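Local coordinates for thymidylate synthase ThyX (Streptomyces cacaoi subsp. asoensis, PDB 4P5A) that methylates UMP and dUMP at the pyrimidine ring, working as a homotetramer that binds FAD at sites shared between its subunits, at the interface of chains A and B. Numbering follows the deposited sequence. Chains: chain A/B, Thymidylate synthase ThyX.

The interface of chains A and B. Residues chain A 83, 117, 124, 126, 204-206; chain B 96, 98-99, 163.
A:Tyr124 and B:Arg98 stack at the wall of the 5-bromo-UMP pocket, which both subunits build, joining them where the nucleotide binds and showing how an arginine can be held by face and edge at once. CD1 of A:Tyr124 packs on CZ of B:Arg98 at 3.6 Å, the guanidinium lying nearly parallel to the phenol ring, the planes 16° apart, with NH1 over the ring 3.9 Å from its centroid in a cation-pi contact. At the far end of the ring, the phenol oxygen of A:Tyr124 meets CB and CD1 of B:Tyr99. The opposite guanidinium face is covered off-centre by the backbone N of A:Gln206, whose side chain runs past the arginine in the other direction. A bend at chi3 (71°) turns the arginine tip between these two layers. Around its edge, NH1 and NH2 converge end-on upon the carbonyl O of A:His204, NH1 at 3.0 Å. NE and NH2 both grip carboxylate OE2 of B:Glu163 from its own chain, a salt bridge of 2.8 Å at NE. An alanine in place of B:Arg98 removes the guanidinium, and would probably leave that carboxylate without its charged mate, A:His204 O without these N-H groups and one face of A:Tyr124 uncovered. The glutamate carboxylate stacks on the A:Tyr126 ring, OE1 over the centre; OE2 lies 3.0 Å from the phenol OH but above the ring, poorly placed for a hydrogen bond. On its other side, the A:Gln206 amide lies almost parallel, and NE2 donates to the backbone O of B:Glu163 from above the carbonyl plane. At the rim, one water, in the ring plane, joins A:Tyr126 OH (2.6 Å) and A:Gln117 NE2 to B:Arg98 O; a second links A:Gln117 OE1 (3.0 Å) to that same carbonyl oxygen.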
ATOM      1  N   HIS A  83     -12.508  11.111   7.447  1.00  8.56           N
ATOM      2  CA  HIS A  83     -12.456  11.182   6.004  1.00  9.26           C
ATOM      3  C   HIS A  83     -11.025  11.247   5.525  1.00  9.48           C
ATOM      4  O   HIS A  83     -10.667  10.594   4.553  1.00  8.41           O
ATOM      5  CB  HIS A  83     -13.219  12.421   5.542  1.00  9.23           C
ATOM      6  CG  HIS A  83     -14.676  12.377   5.888  1.00 10.79           C
ATOM      7  ND1 HIS A  83     -15.485  13.496   5.874  1.00 13.76           N
ATOM      8  CD2 HIS A  83     -15.448  11.347   6.316  1.00 10.15           C
ATOM      9  CE1 HIS A  83     -16.730  13.140   6.195  1.00 14.07           C
ATOM     10  NE2 HIS A  83     -16.744  11.836   6.456  1.00 11.45           N
ATOM     11  N   GLN A 117     -30.409  20.098   2.979  1.00 30.81           N
ATOM     12  CA  GLN A 117     -30.125  19.185   1.875  1.00 33.88           C
ATOM     13  C   GLN A 117     -31.276  19.134   0.869  1.00 36.59           C
ATOM     14  O   GLN A 117     -32.433  19.202   1.253  1.00 36.91           O
ATOM     15  CB  GLN A 117     -29.842  17.774   2.399  1.00 32.83           C
ATOM     16  CG  GLN A 117     -29.536  16.743   1.289  1.00 33.54           C
ATOM     17  CD  GLN A 117     -28.582  15.622   1.733  1.00 35.37           C
ATOM     18  OE1 GLN A 117     -27.957  14.952   0.888  1.00 32.92           O
ATOM     19  NE2 GLN A 117     -28.456  15.427   3.066  1.00 29.52           N
ATOM     20  N   TYR A 124     -25.447  14.221  -2.490  1.00 39.38           N
ATOM     21  CA  TYR A 124     -24.761  15.127  -1.569  1.00 38.47           C
ATOM     22  C   TYR A 124     -24.868  16.590  -2.038  1.00 39.75           C
ATOM     23  O   TYR A 124     -23.847  17.301  -2.144  1.00 40.77           O
ATOM     24  CB  TYR A 124     -23.304  14.696  -1.357  1.00 35.96           C
ATOM     25  CG  TYR A 124     -23.177  13.280  -0.829  1.00 34.40           C
ATOM     26  CD1 TYR A 124     -23.573  12.984   0.475  1.00 31.45           C
ATOM     27  CD2 TYR A 124     -22.703  12.237  -1.634  1.00 32.39           C
ATOM     28  CE1 TYR A 124     -23.494  11.676   0.987  1.00 28.25           C
ATOM     29  CE2 TYR A 124     -22.550  10.931  -1.102  1.00 29.92           C
ATOM     30  CZ  TYR A 124     -22.972  10.680   0.219  1.00 27.14           C
ATOM     31  OH  TYR A 124     -22.941   9.442   0.763  1.00 28.34           O
ATOM     32  N   TYR A 126     -26.196  20.216  -1.101  1.00 35.22           N
ATOM     33  CA  TYR A 126     -26.576  21.056   0.055  1.00 35.19           C
ATOM     34  C   TYR A 126     -26.993  22.459  -0.349  1.00 35.02           C
ATOM     35  O   TYR A 126     -26.581  22.927  -1.426  1.00 35.16           O
ATOM     36  CB  TYR A 126     -25.451  21.068   1.099  1.00 34.53           C
ATOM     37  CG  TYR A 126     -25.187  19.639   1.500  1.00 33.99           C
ATOM     38  CD1 TYR A 126     -26.088  18.961   2.403  1.00 33.33           C
ATOM     39  CD2 TYR A 126     -24.113  18.924   0.936  1.00 32.23           C
ATOM     40  CE1 TYR A 126     -25.884  17.615   2.737  1.00 28.87           C
ATOM     41  CE2 TYR A 126     -23.898  17.617   1.252  1.00 27.75           C
ATOM     42  CZ  TYR A 126     -24.772  16.956   2.164  1.00 30.58           C
ATOM     43  OH  TYR A 126     -24.563  15.650   2.443  1.00 28.41           O
ATOM     44  N   HIS A 204     -18.249  15.045  -4.301  1.00 14.77           N
ATOM     45  CA  HIS A 204     -19.161  15.742  -3.319  1.00 15.23           C
ATOM     46  C   HIS A 204     -18.734  15.490  -1.864  1.00 13.87           C
ATOM     47  O   HIS A 204     -19.491  14.916  -1.055  1.00 14.17           O
ATOM     48  CB  HIS A 204     -20.612  15.234  -3.528  1.00 17.52           C
ATOM     49  CG  HIS A 204     -21.077  15.486  -4.925  1.00 21.72           C
ATOM     50  ND1 HIS A 204     -21.323  16.757  -5.396  1.00 29.95           N
ATOM     51  CD2 HIS A 204     -21.144  14.665  -6.001  1.00 29.05           C
ATOM     52  CE1 HIS A 204     -21.610  16.697  -6.689  1.00 26.76           C
ATOM     53  NE2 HIS A 204     -21.480  15.447  -7.082  1.00 29.10           N
ATOM     54  N   PRO A 205     -17.489  15.853  -1.541  1.00 15.59           N
ATOM     55  CA  PRO A 205     -16.998  15.646  -0.152  1.00 13.11           C
ATOM     56  C   PRO A 205     -17.719  16.599   0.815  1.00 13.19           C
ATOM     57  O   PRO A 205     -18.237  17.719   0.423  1.00 12.84           O
ATOM     58  CB  PRO A 205     -15.525  16.069  -0.229  1.00 14.19           C
ATOM     59  CG  PRO A 205     -15.527  17.092  -1.319  1.00 15.56           C
ATOM     60  CD  PRO A 205     -16.478  16.514  -2.380  1.00 13.53           C
ATOM     61  N   GLN A 206     -17.696  16.207   2.089  1.00 10.40           N
ATOM     62  CA  GLN A 206     -18.228  17.074   3.115  1.00 12.55           C
ATOM     63  C   GLN A 206     -17.447  18.368   3.160  1.00 13.76           C
ATOM     64  O   GLN A 206     -16.224  18.394   2.962  1.00 11.62           O
ATOM     65  CB  GLN A 206     -18.213  16.318   4.429  1.00 12.80           C
ATOM     66  CG  GLN A 206     -18.906  17.202   5.518  1.00 16.12           C
ATOM     67  CD  GLN A 206     -19.598  16.401   6.624  1.00 13.51           C
ATOM     68  OE1 GLN A 206     -19.757  15.165   6.556  1.00 15.32           O
ATOM     69  NE2 GLN A 206     -20.144  17.155   7.614  1.00 14.14           N
TER
ATOM     70  N   SER B  96     -22.735   5.021   5.860  1.00 12.51           N
ATOM     71  CA  SER B  96     -22.475   6.427   5.995  1.00 12.87           C
ATOM     72  C   SER B  96     -23.577   7.236   6.763  1.00 13.63           C
ATOM     73  O   SER B  96     -24.714   7.119   6.429  1.00 15.71           O
ATOM     74  CB  SER B  96     -22.388   6.964   4.589  1.00 15.22           C
ATOM     75  OG  SER B  96     -22.486   8.410   4.606  1.00 16.68           O
ATOM     76  N   ARG B  98     -23.511  10.600   6.544  1.00 14.18           N
ATOM     77  CA  ARG B  98     -23.924  11.643   5.589  1.00 13.78           C
ATOM     78  C   ARG B  98     -25.092  11.140   4.777  1.00 15.24           C
ATOM     79  O   ARG B  98     -25.958  11.942   4.406  1.00 16.91           O
ATOM     80  CB  ARG B  98     -22.761  11.918   4.595  1.00 13.35           C
ATOM     81  CG  ARG B  98     -21.494  12.472   5.323  1.00 10.52           C
ATOM     82  CD  ARG B  98     -20.504  12.801   4.217  1.00 11.08           C
ATOM     83  NE  ARG B  98     -20.951  14.013   3.451  1.00 14.49           N
ATOM     84  CZ  ARG B  98     -20.625  14.280   2.181  1.00 12.91           C
ATOM     85  NH1 ARG B  98     -19.871  13.398   1.458  1.00  9.80           N
ATOM     86  NH2 ARG B  98     -21.062  15.432   1.615  1.00 16.70           N
ATOM     87  N   TYR B  99     -25.132   9.824   4.500  1.00 15.17           N
ATOM     88  CA  TYR B  99     -26.069   9.240   3.535  1.00 18.85           C
ATOM     89  C   TYR B  99     -27.392   8.828   4.215  1.00 20.28           C
ATOM     90  O   TYR B  99     -28.451   9.025   3.658  1.00 18.48           O
ATOM     91  CB  TYR B  99     -25.473   8.019   2.868  1.00 20.46           C
ATOM     92  CG  TYR B  99     -26.298   7.460   1.730  1.00 26.18           C
ATOM     93  CD1 TYR B  99     -26.157   7.956   0.423  1.00 30.62           C
ATOM     94  CD2 TYR B  99     -27.213   6.399   1.945  1.00 28.94           C
ATOM     95  CE1 TYR B  99     -26.955   7.370  -0.667  1.00 35.97           C
ATOM     96  CE2 TYR B  99     -27.991   5.864   0.878  1.00 34.40           C
ATOM     97  CZ  TYR B  99     -27.859   6.364  -0.386  1.00 36.97           C
ATOM     98  OH  TYR B  99     -28.624   5.814  -1.424  1.00 45.76           O
ATOM     99  N   GLU B 163     -25.562  15.163   7.535  1.00 15.23           N
ATOM    100  CA  GLU B 163     -24.071  15.233   7.743  1.00 17.40           C
ATOM    101  C   GLU B 163     -23.670  16.260   8.836  1.00 15.88           C
ATOM    102  O   GLU B 163     -22.563  16.186   9.433  1.00 15.21           O
ATOM    103  CB  GLU B 163     -23.360  15.516   6.390  1.00 17.83           C
ATOM    104  CG  GLU B 163     -23.605  16.973   5.905  1.00 19.54           C
ATOM    105  CD  GLU B 163     -22.678  17.380   4.754  1.00 24.35           C
ATOM    106  OE1 GLU B 163     -22.505  18.616   4.553  1.00 26.53           O
ATOM    107  OE2 GLU B 163     -22.129  16.466   4.025  1.00 22.99           O
TER
HETATM  108  O   HOH W   1     -26.107  14.819   4.417  1.00 22.25           O
HETATM  109  O   HOH W   2     -27.027  12.262   1.750  1.00 28.13           O